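Local structure of DUF5636 domain-containing protein (Legionella pneumophila subsp. pneumophila str. Philadelphia 1, 4RD8) at residues T77-I82 / E90-T95; S119-S124 / L183-G188. The protein is of unknown function and belongs to the DUF5636 family, folding as a compact single chain, about half helical and without strands. The protein carries 3 engineered substitutions. All blocks are in the same frame, centred on the assembly; numbering follows the deposited sequence. Where two conformers were deposited one is given.

Contact 1. Residues T77-I82 / E90-T95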
loop_
_atom_site.group_PDB
_atom_site.type_symbol
_atom_site.label_atom_id
_atom_site.label_comp_id
_atom_site.label_asym_id
_atom_site.label_seq_id
_atom_site.Cartn_x
_atom_site.Cartn_y
_atom_site.Cartn_z
ATOM N N THR A 77 -14.273 -1.514 0.214
ATOM C CA THR A 77 -14.559 -2.373 1.353
ATOM C C THR A 77 -13.648 -3.598 1.336
ATOM O O THR A 77 -13.214 -4.059 2.387
ATOM C CB THR A 77 -16.053 -2.775 1.426
ATOM O OG1 THR A 77 -16.448 -3.365 0.185
ATOM C CG2 THR A 77 -16.920 -1.550 1.691
ATOM N N LEU A 78 -13.348 -4.118 0.146
ATOM C CA LEU A 78 -12.375 -5.202 0.028
ATOM C C LEU A 78 -10.999 -4.752 0.508
ATOM O O LEU A 78 -10.335 -5.459 1.274
ATOM C CB LEU A 78 -12.287 -5.719 -1.416
ATOM C CG LEU A 78 -11.149 -6.696 -1.741
ATOM C CD1 LEU A 78 -11.240 -7.956 -0.882
ATOM C CD2 LEU A 78 -11.160 -7.063 -3.233
ATOM N N ILE A 79 -10.566 -3.578 0.057
ATOM C CA ILE A 79 -9.288 -3.026 0.504
ATOM C C ILE A 79 -9.265 -2.883 2.037
ATOM O O ILE A 79 -8.293 -3.293 2.691
ATOM C CB ILE A 79 -8.989 -1.672 -0.190
ATOM C CG1 ILE A 79 -8.600 -1.918 -1.664
ATOM C CG2 ILE A 79 -7.900 -0.905 0.555
ATOM C CD1 ILE A 79 -8.685 -0.678 -2.557
ATOM N N GLN A 80 -10.338 -2.335 2.610
ATOM C CA GLN A 80 -10.409 -2.174 4.064
ATOM C C GLN A 80 -10.354 -3.509 4.816
ATOM O O GLN A 80 -9.736 -3.598 5.878
ATOM C CB GLN A 80 -11.657 -1.397 4.501
ATOM C CG GLN A 80 -11.664 -1.125 6.006
ATOM C CD GLN A 80 -10.423 -0.347 6.461
ATOM O OE1 GLN A 80 -10.272 0.829 6.130
ATOM N NE2 GLN A 80 -9.527 -1.006 7.202
ATOM N N GLU A 81 -11.011 -4.537 4.283
ATOM C CA GLU A 81 -10.993 -5.843 4.943
ATOM C C GLU A 81 -9.579 -6.426 4.996
ATOM O O GLU A 81 -9.155 -6.954 6.027
ATOM C CB GLU A 81 -11.976 -6.812 4.273
ATOM C CG GLU A 81 -13.432 -6.392 4.444
ATOM C CD GLU A 81 -14.391 -7.163 3.558
ATOM O OE1 GLU A 81 -13.991 -8.195 2.969
ATOM O OE2 GLU A 81 -15.560 -6.732 3.455
ATOM N N ILE A 82 -8.848 -6.314 3.887
ATOM C CA ILE A 82 -7.469 -6.787 3.840
ATOM C C ILE A 82 -6.620 -6.022 4.848
ATOM O O ILE A 82 -5.827 -6.607 5.582
ATOM C CB ILE A 82 -6.880 -6.641 2.422
ATOM C CG1 ILE A 82 -7.607 -7.604 1.477
ATOM C CG2 ILE A 82 -5.381 -6.927 2.430
ATOM C CD1 ILE A 82 -7.358 -7.335 -0.001
ATOM N N GLU A 90 -9.869 0.231 11.281
ATOM C CA GLU A 90 -10.979 -0.029 10.373
ATOM C C GLU A 90 -11.590 1.279 9.880
ATOM O O GLU A 90 -12.242 2.012 10.628
ATOM C CB GLU A 90 -12.049 -0.885 11.039
ATOM C CG GLU A 90 -13.161 -1.316 10.093
ATOM C CD GLU A 90 -13.925 -2.507 10.618
ATOM O OE1 GLU A 90 -14.150 -2.571 11.847
ATOM O OE2 GLU A 90 -14.289 -3.386 9.808
ATOM N N GLY A 91 -11.366 1.576 8.611
ATOM C CA GLY A 91 -11.853 2.818 8.042
ATOM C C GLY A 91 -10.704 3.659 7.524
ATOM O O GLY A 91 -9.901 4.157 8.309
HETATM N N MSE A 92 -10.615 3.784 6.202
HETATM C CA MSE A 92 -9.621 4.658 5.586
HETATM C C MSE A 92 -10.079 6.114 5.776
HETATM O O MSE A 92 -11.273 6.410 5.649
HETATM C CB MSE A 92 -9.466 4.332 4.087
HETATM C CG MSE A 92 -8.889 2.942 3.769
HETATM SE SE MSE A 92 -8.448 2.726 1.880
HETATM C CE MSE A 92 -10.230 2.980 1.126
ATOM N N LEU A 93 -9.132 6.998 6.084
ATOM C CA LEU A 93 -9.439 8.404 6.365
ATOM C C LEU A 93 -9.136 9.296 5.166
ATOM O O LEU A 93 -8.319 8.952 4.310
ATOM C CB LEU A 93 -8.624 8.902 7.564
ATOM C CG LEU A 93 -8.836 8.164 8.892
ATOM C CD1 LEU A 93 -8.076 8.863 9.995
ATOM C CD2 LEU A 93 -10.309 8.088 9.243
ATOM N N GLN A 94 -9.824 10.431 5.104
ATOM C CA GLN A 94 -9.404 11.545 4.264
ATOM C C GLN A 94 -9.825 12.797 5.030
ATOM O O GLN A 94 -10.494 12.695 6.053
ATOM C CB GLN A 94 -10.134 11.498 2.928
ATOM C CG GLN A 94 -11.649 11.650 3.085
ATOM C CD GLN A 94 -12.374 11.756 1.774
ATOM O OE1 GLN A 94 -12.579 10.757 1.080
ATOM N NE2 GLN A 94 -12.786 12.970 1.426
ATOM N N THR A 95 -9.450 13.974 4.553
ATOM C CA THR A 95 -10.020 15.189 5.130
ATOM C C THR A 95 -11.301 15.578 4.415
ATOM O O THR A 95 -11.520 15.209 3.252
ATOM C CB THR A 95 -9.043 16.386 5.088
ATOM O OG1 THR A 95 -8.797 16.742 3.725
ATOM C CG2 THR A 95 -7.731 16.033 5.785
#

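Contact 2. Residues S119-S124 / L183-G188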
loop_
_atom_site.group_PDB
_atom_site.type_symbol
_atom_site.label_atom_id
_atom_site.label_comp_id
_atom_site.label_asym_id
_atom_site.label_seq_id
_atom_site.Cartn_x
_atom_site.Cartn_y
_atom_site.Cartn_z
ATOM N N SER A 119 -4.238 11.405 -1.502
ATOM C CA SER A 119 -4.292 12.866 -1.548
ATOM C C SER A 119 -4.265 13.519 -0.163
ATOM O O SER A 119 -4.176 14.737 -0.040
ATOM C CB SER A 119 -5.528 13.316 -2.332
ATOM O OG SER A 119 -6.691 12.708 -1.797
ATOM N N SER A 120 -4.345 12.720 0.889
ATOM C CA SER A 120 -4.246 13.263 2.240
ATOM C C SER A 120 -2.808 13.683 2.536
ATOM O O SER A 120 -2.552 14.441 3.461
ATOM C CB SER A 120 -4.741 12.242 3.262
ATOM O OG SER A 120 -6.110 11.972 3.030
ATOM N N LEU A 121 -1.873 13.192 1.731
ATOM C CA LEU A 121 -0.479 13.636 1.820
ATOM C C LEU A 121 -0.110 14.470 0.604
ATOM O O LEU A 121 0.431 15.576 0.732
ATOM C CB LEU A 121 0.462 12.431 1.925
ATOM C CG LEU A 121 1.965 12.731 1.930
ATOM C CD1 LEU A 121 2.347 13.632 3.099
ATOM C CD2 LEU A 121 2.776 11.440 1.949
ATOM N N ARG A 122 -0.408 13.937 -0.580
ATOM C CA ARG A 122 -0.022 14.571 -1.839
ATOM C C ARG A 122 -1.062 14.301 -2.925
ATOM O O ARG A 122 -1.356 13.140 -3.226
ATOM C CB ARG A 122 1.349 14.026 -2.289
ATOM C CG ARG A 122 1.875 14.573 -3.597
ATOM C CD ARG A 122 3.250 13.993 -3.911
ATOM N NE ARG A 122 3.189 12.638 -4.464
ATOM C CZ ARG A 122 3.466 11.533 -3.785
ATOM N NH1 ARG A 122 3.817 11.613 -2.505
ATOM N NH2 ARG A 122 3.385 10.345 -4.384
ATOM N N ALA A 123 -1.601 15.370 -3.509
ATOM C CA ALA A 123 -2.550 15.255 -4.618
ATOM C C ALA A 123 -1.900 14.577 -5.816
ATOM O O ALA A 123 -0.775 14.907 -6.193
ATOM C CB ALA A 123 -3.076 16.624 -5.022
ATOM N N SER A 124 -2.610 13.631 -6.420
ATOM C CA SER A 124 -2.120 12.970 -7.621
ATOM C C SER A 124 -3.243 12.796 -8.634
ATOM O O SER A 124 -4.382 12.521 -8.263
ATOM C CB SER A 124 -1.520 11.605 -7.277
ATOM O OG SER A 124 -1.308 10.844 -8.452
ATOM N N LEU A 183 10.137 2.841 0.409
ATOM C CA LEU A 183 9.325 1.645 0.237
ATOM C C LEU A 183 8.180 1.826 -0.749
ATOM O O LEU A 183 8.010 1.008 -1.647
ATOM C CB LEU A 183 8.760 1.169 1.576
ATOM C CG LEU A 183 9.828 0.654 2.544
ATOM C CD1 LEU A 183 9.159 0.024 3.754
ATOM C CD2 LEU A 183 10.768 -0.333 1.850
ATOM N N ILE A 184 7.406 2.895 -0.588
ATOM C CA ILE A 184 6.138 2.998 -1.300
ATOM C C ILE A 184 5.864 4.364 -1.900
ATOM O O ILE A 184 4.773 4.609 -2.404
ATOM C CB ILE A 184 4.949 2.621 -0.381
ATOM C CG1 ILE A 184 4.908 3.566 0.829
ATOM C CG2 ILE A 184 5.021 1.137 0.031
ATOM C CD1 ILE A 184 3.701 3.402 1.707
ATOM N N ASP A 185 6.834 5.276 -1.837
ATOM C CA ASP A 185 6.625 6.600 -2.427
ATOM C C ASP A 185 7.873 7.055 -3.196
ATOM O O ASP A 185 8.225 8.237 -3.190
ATOM C CB ASP A 185 6.243 7.615 -1.338
ATOM C CG ASP A 185 5.097 8.521 -1.744
ATOM O OD1 ASP A 185 4.574 8.372 -2.863
ATOM O OD2 ASP A 185 4.703 9.384 -0.927
ATOM N N LYS A 186 8.523 6.099 -3.864
ATOM C CA LYS A 186 9.801 6.352 -4.549
ATOM C C LYS A 186 9.569 6.760 -5.997
ATOM O O LYS A 186 9.790 5.977 -6.925
ATOM C CB LYS A 186 10.709 5.114 -4.495
ATOM C CG LYS A 186 12.200 5.406 -4.681
ATOM C CD LYS A 186 12.723 6.319 -3.559
ATOM C CE LYS A 186 14.226 6.573 -3.676
ATOM N NZ LYS A 186 14.588 7.477 -4.803
ATOM N N LEU A 187 9.126 8.000 -6.181
ATOM C CA LEU A 187 8.820 8.522 -7.503
ATOM C C LEU A 187 10.030 8.413 -8.417
ATOM O O LEU A 187 11.161 8.673 -7.997
ATOM C CB LEU A 187 8.381 9.979 -7.408
ATOM C CG LEU A 187 7.068 10.200 -6.667
ATOM C CD1 LEU A 187 6.629 11.655 -6.790
ATOM C CD2 LEU A 187 6.013 9.282 -7.233
ATOM N N GLY A 188 9.786 8.010 -9.659
ATOM C CA GLY A 188 10.849 7.870 -10.631
ATOM C C GLY A 188 11.237 6.429 -10.905
ATOM O O GLY A 188 11.821 6.139 -11.948
#

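Contact 1. Residues T77-I82 / E90-T95
Gln80 on helix 69-85 and Gly91 in the following loop bring the two backbones closest, 6.5 Å between their CA atoms, where the chain doubles back after helix 69-85 and passes beside it. Residues 77-82 are helical throughout, with the backbone bond from Glu81 N to Thr77 O at 2.9 Å; the loop passes the helix at Glu90, Gly91 and Met92 and then leads away. Gly91 has phi 120° and psi 110°, angles at which a CB would collide with the carbonyl oxygen of Glu90. The polar half of the contact is the Gln80 amide. Gln80 CG stands anti to the backbone N (chi1 -175°) and the chain bends at chi2, which turns the amide over the loop backbone: Gln80 OE1 lies 2.8 Å from Gly91 N, while Gln80 NE2 packs 3.6 Å from Glu90 CA and gives a weak hydrogen bond to Arg89 O. Met92 CG rests 3.5 Å from Gln80 OE1. The apolar half pairs Met92, a selenomethionine, with Ile79, their side chains crossing at about a right angle. Both also touch Ala132 of helix 130-144, and across the contact Met92 SE meets Ile79 CG2 at 3.9 Å.

Contact 2. Residues S119-S124 / L183-G188
Arg122 and Asp185 form a bidentate, end-on salt bridge that joins the loop between helices 103-111 and 130-144 to the chain just past helix 179-184. The backbones stay well apart, 10.4 Å between the CA atoms of these two residues, and the long arginine spans most of the gap. Among the polar interactions, NH1 of Arg122 donates to OD2 of Asp185 at 2.9 Å (169° at the hydrogen), and its NH2 donates to Asp185 OD1 at 2.8 Å. Each oxygen is approached on its syn side and lies near the guanidinium plane, yet the two flat groups are twisted 39° apart, so the nitrogens sit out of the carboxylate plane. The arginine chain is extended through chi2, and the bend at chi3 (79°), together with chi4, brings NH1 and NH2 to the carboxylate. Trp180 NE1 also donates to Asp185 OD2, so two donors hold that oxygen and help fix the rotation of the buried carboxylate. Nonpolar side chains pack against the bridge: Pro195 of helix 195-204 touches Arg122, Asp185 and Leu187. Leu121 CD2 lies 4.0 Å from Asp185 OD2, while Leu187 lays CD1 over one guanidinium face and brings CD2 to 4.0 Å from Arg122 NH2.

How the contacts relate
From the N terminus, the chain passes through three helices, 19-22, 25-38 and 41-61, before helix 69-85, where contact 1 closes a short loop of seven intervening residues by returning 90-95 against 77-82. Only after that does contact 2 open, at 119-124, and it closes at 183-188, with 58 residues in between; the two are therefore in series, neither nested nor crossed. Contact 1 is local, whereas contact 2 ties the loop before helix 130-144 to the chain after helix 179-184. Their centres lie about 18 Å apart, but the neighbouring ends pack directly: Gln94 CA is 3.5 Å from Ser120 OG. Helix 130-144 borders both, through Ala132 at contact 1 and His131 at contact 2.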